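Local coordinates for Lmo0181 protein (Listeria monocytogenes serovar 1/2a, PDB 5F7V) that binds the cyclic glucan cycloalternan as an extracellular substrate-binding lipoprotein, probably delivering it to an ABC transporter for uptake, at residues D266-F280 against P339-V353. Numbering follows the deposited sequence.
Sequences DVQVEAGNTQKATHF and PDNREAVFESLQYMV. With GLC (alpha-D-glucopyranose), chain B.
P339 lays its ring against V267, with CG 3.7 Å from V267 CG1. D340 and D266 bring two carboxylates close, and one water donates to an OD2 of each, which should ease their repulsion. D340 OD1 is also hydrogen-bonded to T337 OG1. N341 grips the strand twice. Its backbone N donates to the syn lone pair of D266 OD1 at 2.8 Å. Its side chain reaches out with CG anti to the backbone N (chi1 -170°), and ND2 donates to V267 O at 3.0 Å. V267 O lies close to the plane of the N341 amide, while ND2 is tilted from the carbonyl plane. A344 CB then packs between the methyl groups V267 CG2 and V269 CG2.

At S348 the bonds multiply. The S348 hydroxyl donates back to A344 O, and V269 packs its two methyls against that OG. T278 OG1 donates to S348 O at 2.7 Å, from the face opposite Y351 N. Y351 is sandwiched: K276 CD sits over the centre of one ring face, 3.6 Å from the centroid, and Q350 CB covers the other. K276 NZ and Y351 OH share a water, while the ammonium pairs with D150. M352 lies alongside F280, its SD 4.3 Å from the ring centroid, an oblique Met-aromatic contact. Two backbone bonds, T278 N to Y351 O and V353 N to T278 O (2.8 Å), make a short parallel pairing.

Segment 339-353 thus passes from strand 265-268 to strand 278-287, with helix 343-347 in the middle and helix 327-335 touching V345 and F346. Strand 119-135 pairs with both strands. Next to T278, H279 lines the glycan pocket, with CE1 3.4 Å from glucose C6, and NE2 is hydrogen-bonded to N180 O of helix 179-187.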
loop_
_atom_site.group_PDB
_atom_site.type_symbol
_atom_site.label_atom_id
_atom_site.label_comp_id
_atom_site.label_asym_id
_atom_site.label_seq_id
_atom_site.Cartn_x
_atom_site.Cartn_y
_atom_site.Cartn_z
ATOM N N ASP A 266 -9.902 11.510 12.494
ATOM C CA ASP A 266 -8.705 12.224 12.045
ATOM C C ASP A 266 -7.571 11.211 11.926
ATOM O O ASP A 266 -7.783 10.000 12.041
ATOM C CB ASP A 266 -8.407 13.417 12.973
ATOM C CG ASP A 266 -7.646 14.576 12.320
ATOM O OD1 ASP A 266 -7.096 14.434 11.202
ATOM O OD2 ASP A 266 -7.649 15.647 12.995
ATOM N N VAL A 267 -6.394 11.698 11.582
ATOM C CA VAL A 267 -5.243 10.827 11.325
ATOM C C VAL A 267 -3.996 11.328 11.998
ATOM O O VAL A 267 -3.871 12.530 12.304
ATOM C CB VAL A 267 -4.984 10.662 9.814
ATOM C CG1 VAL A 267 -6.197 10.102 9.098
ATOM C CG2 VAL A 267 -4.521 11.943 9.171
ATOM N N GLN A 268 -3.053 10.441 12.234
ATOM C CA GLN A 268 -1.764 10.748 12.849
ATOM C C GLN A 268 -0.657 9.879 12.282
ATOM O O GLN A 268 -0.894 8.793 11.805
ATOM C CB GLN A 268 -1.854 10.573 14.383
ATOM C CG GLN A 268 -0.658 11.076 15.182
ATOM C CD GLN A 268 -0.347 12.510 14.868
ATOM O OE1 GLN A 268 0.457 12.805 14.001
ATOM N NE2 GLN A 268 -0.999 13.425 15.597
ATOM N N VAL A 269 0.561 10.412 12.323
ATOM C CA VAL A 269 1.754 9.595 12.041
ATOM C C VAL A 269 1.807 8.402 12.951
ATOM O O VAL A 269 1.568 8.540 14.148
ATOM C CB VAL A 269 3.028 10.437 12.227
ATOM C CG1 VAL A 269 4.277 9.612 11.878
ATOM C CG2 VAL A 269 3.003 11.717 11.409
ATOM N N GLU A 270 2.072 7.218 12.401
ATOM C CA GLU A 270 2.125 6.018 13.249
ATOM C C GLU A 270 3.254 6.061 14.280
ATOM O O GLU A 270 4.363 6.544 13.979
ATOM C CB GLU A 270 2.281 4.790 12.389
ATOM C CG GLU A 270 1.109 4.535 11.455
ATOM C CD GLU A 270 1.323 3.169 10.826
ATOM O OE1 GLU A 270 2.112 3.072 9.879
ATOM O OE2 GLU A 270 0.700 2.170 11.245
ATOM N N ALA A 271 2.969 5.496 15.438
ATOM C CA ALA A 271 3.984 5.377 16.497
ATOM C C ALA A 271 5.019 4.297 16.208
ATOM O O ALA A 271 4.686 3.240 15.708
ATOM C CB ALA A 271 3.288 5.078 17.814
ATOM N N GLY A 272 6.270 4.537 16.559
ATOM C CA GLY A 272 7.313 3.518 16.542
ATOM C C GLY A 272 7.746 3.170 17.938
ATOM O O GLY A 272 7.089 3.482 18.914
ATOM N N ASN A 273 8.890 2.520 18.008
ATOM C CA ASN A 273 9.470 2.119 19.291
ATOM C C ASN A 273 10.862 2.669 19.413
ATOM O O ASN A 273 11.005 3.772 19.965
ATOM C CB ASN A 273 9.368 0.623 19.553
ATOM C CG ASN A 273 9.486 0.312 21.036
ATOM O OD1 ASN A 273 8.980 1.063 21.880
ATOM N ND2 ASN A 273 10.143 -0.757 21.378
ATOM N N THR A 274 11.870 1.982 18.912
ATOM C CA THR A 274 13.198 2.603 18.903
ATOM C C THR A 274 13.316 3.705 17.860
ATOM O O THR A 274 14.210 4.568 17.957
ATOM C CB THR A 274 14.271 1.552 18.632
ATOM O OG1 THR A 274 14.081 0.988 17.331
ATOM C CG2 THR A 274 14.296 0.478 19.731
ATOM N N GLN A 275 12.461 3.658 16.843
ATOM C CA GLN A 275 12.460 4.717 15.826
ATOM C C GLN A 275 11.153 4.692 15.104
ATOM O O GLN A 275 10.405 3.724 15.169
ATOM C CB GLN A 275 13.607 4.550 14.834
ATOM C CG GLN A 275 13.647 3.182 14.151
ATOM C CD GLN A 275 14.961 2.874 13.436
ATOM O OE1 GLN A 275 16.018 3.474 13.729
ATOM N NE2 GLN A 275 14.916 1.950 12.529
ATOM N N LYS A 276 10.867 5.803 14.446
ATOM C CA LYS A 276 9.729 5.876 13.561
ATOM C C LYS A 276 10.026 5.132 12.275
ATOM O O LYS A 276 11.175 5.125 11.800
ATOM C CB LYS A 276 9.414 7.342 13.261
ATOM C CG LYS A 276 9.162 8.130 14.543
ATOM C CD LYS A 276 8.884 9.601 14.329
ATOM C CE LYS A 276 8.677 10.356 15.622
ATOM N NZ LYS A 276 8.609 11.823 15.435
ATOM N N ALA A 277 8.996 4.505 11.721
ATOM C CA ALA A 277 9.104 3.891 10.399
ATOM C C ALA A 277 7.714 3.830 9.800
ATOM O O ALA A 277 6.771 3.352 10.459
ATOM C CB ALA A 277 9.730 2.509 10.478
ATOM N N THR A 278 7.619 4.329 8.577
ATOM C CA THR A 278 6.323 4.427 7.903
ATOM C C THR A 278 6.424 3.782 6.535
ATOM O O THR A 278 7.486 3.636 5.905
ATOM C CB THR A 278 5.935 5.884 7.761
ATOM O OG1 THR A 278 6.978 6.556 7.055
ATOM C CG2 THR A 278 5.710 6.488 9.168
ATOM N N HIS A 279 5.277 3.314 6.091
ATOM C CA HIS A 279 5.168 2.697 4.758
ATOM C C HIS A 279 5.307 3.737 3.662
ATOM O O HIS A 279 4.935 4.887 3.789
ATOM C CB HIS A 279 3.814 2.023 4.615
ATOM C CG HIS A 279 3.807 0.613 5.103
ATOM N ND1 HIS A 279 2.822 0.114 5.922
ATOM C CD2 HIS A 279 4.627 -0.425 4.823
ATOM C CE1 HIS A 279 3.043 -1.171 6.128
ATOM N NE2 HIS A 279 4.121 -1.518 5.465
ATOM N N PHE A 280 5.817 3.295 2.523
ATOM C CA PHE A 280 5.820 4.003 1.240
ATOM C C PHE A 280 5.462 2.995 0.169
ATOM O O PHE A 280 6.160 2.013 -0.042
ATOM C CB PHE A 280 7.186 4.625 0.954
ATOM C CG PHE A 280 7.205 5.429 -0.316
ATOM C CD1 PHE A 280 6.830 6.772 -0.291
ATOM C CD2 PHE A 280 7.520 4.833 -1.524
ATOM C CE1 PHE A 280 6.843 7.512 -1.460
ATOM C CE2 PHE A 280 7.499 5.568 -2.693
ATOM C CZ PHE A 280 7.163 6.881 -2.631
ATOM N N PRO A 339 -9.739 13.744 6.494
ATOM C CA PRO A 339 -9.414 14.144 7.867
ATOM C C PRO A 339 -8.787 15.545 7.847
ATOM O O PRO A 339 -8.261 15.989 6.816
ATOM C CB PRO A 339 -8.369 13.097 8.261
ATOM C CG PRO A 339 -7.593 12.824 6.989
ATOM C CD PRO A 339 -8.689 12.852 5.947
ATOM N N ASP A 340 -8.805 16.230 8.987
ATOM C CA ASP A 340 -8.168 17.540 9.088
ATOM C C ASP A 340 -6.664 17.494 8.990
ATOM O O ASP A 340 -6.055 18.385 8.368
ATOM C CB ASP A 340 -8.542 18.221 10.404
ATOM C CG ASP A 340 -9.979 18.726 10.455
ATOM O OD1 ASP A 340 -10.549 19.133 9.434
ATOM O OD2 ASP A 340 -10.531 18.766 11.567
ATOM N N ASN A 341 -6.036 16.482 9.603
ATOM C CA ASN A 341 -4.569 16.498 9.729
ATOM C C ASN A 341 -3.884 15.877 8.525
ATOM O O ASN A 341 -3.118 14.931 8.648
ATOM C CB ASN A 341 -4.179 15.797 11.012
ATOM C CG ASN A 341 -2.718 15.974 11.341
ATOM O OD1 ASN A 341 -2.095 16.956 10.919
ATOM N ND2 ASN A 341 -2.147 15.035 12.083
ATOM N N ARG A 342 -4.177 16.440 7.348
ATOM C CA ARG A 342 -3.577 16.020 6.096
ATOM C C ARG A 342 -2.042 16.104 6.148
ATOM O O ARG A 342 -1.366 15.279 5.513
ATOM C CB ARG A 342 -4.127 16.877 4.941
ATOM C CG ARG A 342 -5.628 16.796 4.668
ATOM C CD ARG A 342 -5.991 15.430 4.179
ATOM N NE ARG A 342 -7.415 15.237 3.880
ATOM C CZ ARG A 342 -7.932 14.983 2.686
ATOM N NH1 ARG A 342 -7.151 14.933 1.622
ATOM N NH2 ARG A 342 -9.227 14.703 2.588
ATOM N N GLU A 343 -1.503 17.035 6.942
ATOM C CA GLU A 343 -0.041 17.132 7.047
ATOM C C GLU A 343 0.587 15.860 7.580
ATOM O O GLU A 343 1.743 15.610 7.237
ATOM C CB GLU A 343 0.434 18.365 7.820
ATOM C CG GLU A 343 0.292 19.675 7.097
ATOM C CD GLU A 343 1.245 19.974 5.937
ATOM O OE1 GLU A 343 2.044 19.109 5.482
ATOM O OE2 GLU A 343 1.160 21.148 5.477
ATOM N N ALA A 344 -0.126 15.043 8.352
ATOM C CA ALA A 344 0.455 13.783 8.813
ATOM C C ALA A 344 0.884 12.898 7.656
ATOM O O ALA A 344 1.847 12.142 7.785
ATOM C CB ALA A 344 -0.515 12.999 9.687
ATOM N N VAL A 345 0.194 12.957 6.517
ATOM C CA VAL A 345 0.545 12.139 5.364
ATOM C C VAL A 345 1.942 12.520 4.876
ATOM O O VAL A 345 2.759 11.652 4.573
ATOM C CB VAL A 345 -0.523 12.333 4.256
ATOM C CG1 VAL A 345 -0.114 11.593 2.993
ATOM C CG2 VAL A 345 -1.928 11.913 4.694
ATOM N N PHE A 346 2.196 13.820 4.779
ATOM C CA PHE A 346 3.495 14.288 4.297
ATOM C C PHE A 346 4.557 14.196 5.377
ATOM O O PHE A 346 5.698 13.857 5.065
ATOM C CB PHE A 346 3.336 15.706 3.719
ATOM C CG PHE A 346 2.365 15.713 2.596
ATOM C CD1 PHE A 346 2.747 15.305 1.341
ATOM C CD2 PHE A 346 1.048 16.047 2.841
ATOM C CE1 PHE A 346 1.795 15.268 0.318
ATOM C CE2 PHE A 346 0.095 15.996 1.839
ATOM C CZ PHE A 346 0.488 15.624 0.579
ATOM N N GLU A 347 4.205 14.468 6.632
ATOM C CA GLU A 347 5.195 14.317 7.721
ATOM C C GLU A 347 5.716 12.883 7.762
ATOM O O GLU A 347 6.906 12.659 8.027
ATOM C CB GLU A 347 4.542 14.638 9.056
ATOM C CG GLU A 347 4.259 16.109 9.245
ATOM C CD GLU A 347 3.222 16.391 10.325
ATOM O OE1 GLU A 347 2.667 15.446 10.930
ATOM O OE2 GLU A 347 3.003 17.602 10.556
ATOM N N SER A 348 4.858 11.905 7.466
ATOM C CA SER A 348 5.242 10.495 7.521
ATOM C C SER A 348 6.349 10.159 6.535
ATOM O O SER A 348 7.108 9.231 6.804
ATOM C CB SER A 348 4.017 9.620 7.281
ATOM O OG SER A 348 3.024 9.704 8.285
ATOM N N LEU A 349 6.495 10.896 5.436
ATOM C CA LEU A 349 7.495 10.573 4.426
ATOM C C LEU A 349 8.912 10.676 4.929
ATOM O O LEU A 349 9.783 9.995 4.406
ATOM C CB LEU A 349 7.290 11.443 3.206
ATOM C CG LEU A 349 5.955 11.276 2.478
ATOM C CD1 LEU A 349 5.780 12.373 1.456
ATOM C CD2 LEU A 349 5.871 9.904 1.832
ATOM N N GLN A 350 9.170 11.467 5.965
ATOM C CA GLN A 350 10.501 11.531 6.549
ATOM C C GLN A 350 11.009 10.164 7.035
ATOM O O GLN A 350 12.187 9.855 6.999
ATOM C CB GLN A 350 10.531 12.495 7.745
ATOM C CG GLN A 350 11.934 12.685 8.302
ATOM C CD GLN A 350 12.069 13.729 9.420
ATOM O OE1 GLN A 350 12.950 13.663 10.282
ATOM N NE2 GLN A 350 11.160 14.672 9.437
ATOM N N TYR A 351 10.076 9.330 7.494
ATOM C CA TYR A 351 10.431 8.086 8.181
ATOM C C TYR A 351 10.172 6.880 7.316
ATOM O O TYR A 351 10.153 5.776 7.821
ATOM C CB TYR A 351 9.631 7.967 9.489
ATOM C CG TYR A 351 9.492 9.290 10.203
ATOM C CD1 TYR A 351 10.614 9.942 10.714
ATOM C CD2 TYR A 351 8.242 9.894 10.331
ATOM C CE1 TYR A 351 10.467 11.152 11.367
ATOM C CE2 TYR A 351 8.124 11.127 10.960
ATOM C CZ TYR A 351 9.198 11.760 11.473
ATOM O OH TYR A 351 9.087 12.985 12.104
ATOM N N MET A 352 10.021 7.051 6.021
ATOM C CA MET A 352 9.626 5.955 5.153
ATOM C C MET A 352 10.646 4.825 5.125
ATOM O O MET A 352 11.867 5.037 5.215
ATOM C CB MET A 352 9.388 6.465 3.728
ATOM C CG MET A 352 10.644 6.880 2.994
ATOM S SD MET A 352 10.410 7.173 1.216
ATOM C CE MET A 352 9.589 8.682 1.400
ATOM N N VAL A 353 10.127 3.625 4.954
ATOM C CA VAL A 353 10.926 2.449 4.650
ATOM C C VAL A 353 10.363 1.808 3.387
ATOM O O VAL A 353 9.186 1.481 3.297
ATOM C CB VAL A 353 11.046 1.478 5.835
ATOM C CG1 VAL A 353 11.925 2.131 6.886
ATOM C CG2 VAL A 353 9.679 0.972 6.320
HETATM C C1 GLC B . -1.287 -3.982 1.721
HETATM C C2 GLC B . -2.658 -4.335 2.281
HETATM C C3 GLC B . -3.203 -3.134 3.055
HETATM C C4 GLC B . -2.214 -2.742 4.137
HETATM C C5 GLC B . -0.791 -2.583 3.580
HETATM C C6 GLC B . 0.288 -2.444 4.657
HETATM O O2 GLC B . -3.558 -4.727 1.230
HETATM O O3 GLC B . -4.450 -3.553 3.628
HETATM O O4 GLC B . -2.579 -1.477 4.714
HETATM O O5 GLC B . -0.374 -3.685 2.774
HETATM O O6 GLC B . 0.259 -3.602 5.484
HETATM O O HOH W 1 -9.936 17.010 13.555
HETATM O O HOH W 2 0.762 15.279 12.801
HETATM O O HOH W 3 2.235 7.297 9.448
HETATM O O HOH W 4 12.287 4.413 9.379
HETATM O O HOH W 5 6.742 13.063 13.519
HETATM O O HOH W 6 6.987 0.600 2.137
#